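Local coordinates for disulphide isomerase (Xylella fastidiosa, PDB 3FK8), which probably acts as a thiol-disulphide isomerase of the thioredoxin family, at residues Y84-P87 with I88-G91. Numbering follows the deposited sequence.
Sequences YGDP and IQDG
Asp86 meets Gln89 across a type I beta turn in the loop of the thioredoxin fold that runs from helix 78-83 into strand 94-98. Asp86 has a positive phi of 54°. It offers its backbone O to the residue three further on. Gln89 N donates to Asp86 O at 3.2 Å, and the N-H points almost straight at the oxygen (166°). The donor stands above the carbonyl plane, not on a lone pair.

The two side chains run side by side in the same direction. In each, CG is anti to its own carbonyl carbon, and beyond CG the Gln89 chain is extended. This lays the amide over the carboxylate, with the planes only 14° apart. Asp86 OD1 is 3.5 Å from Gln89 NE2, but the angle is too poor for a hydrogen bond. A water joins them instead. It donates to Asp86 OD1 at 2.8 Å and accepts a weak bond from Gln89 NE2.

Pro87 turns its ring inward, onto Phe36 of strand 32-37 and Ala94 and Val96 of strand 94-98. Its CG lies 4.4 Å from Ile88 CG2, a loose apolar contact. Ile88 also packs on Phe36, and on Leu78 and Ser81 of helix 78-83. A second type I turn overlaps the first: Gly91 N donates to Ile88 O at 3.0 Å. Gly91 lies near Cys41 and Cys44, which probably form a CxxC motif of thioredoxin type.

Lys109 NZ binds Asp86 O and forms a salt bridge with Asp90 OD2. Asp86 O is therefore gripped by both an amide and an ammonium group, which would probably polarise its carbonyl. The chemistry implies a turn fixed by its backbone and a lysine, while the polar ends of Asp86 and Gln89 are stacked and bridged by a water, weakly on the Gln89 side.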
# COMPACT_ATOMS: atom_id res chain seq x y z
N TYR A 84 -9.41 -7.73 3.74
CA TYR A 84 -8.22 -7.35 4.49
C TYR A 84 -8.54 -6.24 5.46
O TYR A 84 -7.64 -5.50 5.89
CB TYR A 84 -7.05 -7.01 3.53
CG TYR A 84 -6.43 -8.21 2.95
CD1 TYR A 84 -5.54 -8.98 3.68
CD2 TYR A 84 -6.75 -8.65 1.66
CE1 TYR A 84 -5.02 -10.16 3.17
CE2 TYR A 84 -6.20 -9.84 1.12
CZ TYR A 84 -5.30 -10.57 1.86
OH TYR A 84 -4.84 -11.77 1.36
N GLY A 85 -9.80 -6.15 5.87
CA GLY A 85 -10.17 -5.30 6.98
C GLY A 85 -10.68 -3.91 6.65
O GLY A 85 -10.63 -3.02 7.52
N ASP A 86 -11.21 -3.73 5.44
CA ASP A 86 -11.80 -2.46 4.99
C ASP A 86 -10.88 -1.26 5.11
O ASP A 86 -11.35 -0.23 5.57
CB ASP A 86 -13.11 -2.18 5.72
CG ASP A 86 -14.16 -3.21 5.43
OD1 ASP A 86 -14.52 -3.39 4.25
OD2 ASP A 86 -14.65 -3.82 6.41
N PRO A 87 -9.63 -1.36 4.68
CA PRO A 87 -8.70 -0.24 4.88
C PRO A 87 -9.19 1.06 4.22
O PRO A 87 -8.85 2.13 4.69
CB PRO A 87 -7.42 -0.74 4.18
CG PRO A 87 -7.89 -1.79 3.23
CD PRO A 87 -8.96 -2.47 3.97
N ILE A 88 -9.92 0.97 3.11
CA ILE A 88 -10.27 2.18 2.35
C ILE A 88 -11.46 2.91 2.91
O ILE A 88 -11.75 4.02 2.49
CB ILE A 88 -10.54 1.89 0.86
CG1 ILE A 88 -11.87 1.14 0.64
CG2 ILE A 88 -9.34 1.18 0.28
CD1 ILE A 88 -12.16 0.83 -0.81
N GLN A 89 -12.18 2.30 3.85
CA GLN A 89 -13.42 2.98 4.28
C GLN A 89 -13.14 4.27 5.05
O GLN A 89 -13.97 5.15 5.16
CB GLN A 89 -14.39 1.97 4.94
CG GLN A 89 -14.97 0.92 3.91
CD GLN A 89 -16.09 -0.00 4.44
OE1 GLN A 89 -16.39 -0.05 5.63
NE2 GLN A 89 -16.68 -0.77 3.51
N ASP A 90 -11.91 4.39 5.47
CA ASP A 90 -11.45 5.44 6.22
C ASP A 90 -10.64 6.47 5.38
O ASP A 90 -10.05 7.39 5.94
CB ASP A 90 -10.68 4.79 7.41
CG ASP A 90 -11.60 3.96 8.31
OD1 ASP A 90 -12.60 4.50 8.83
OD2 ASP A 90 -11.36 2.74 8.51
N GLY A 91 -10.64 6.29 4.03
CA GLY A 91 -9.98 7.13 3.03
C GLY A 91 -8.84 6.41 2.30
O GLY A 91 -8.31 5.42 2.82
O HOH W 1 -17.29 -3.98 4.44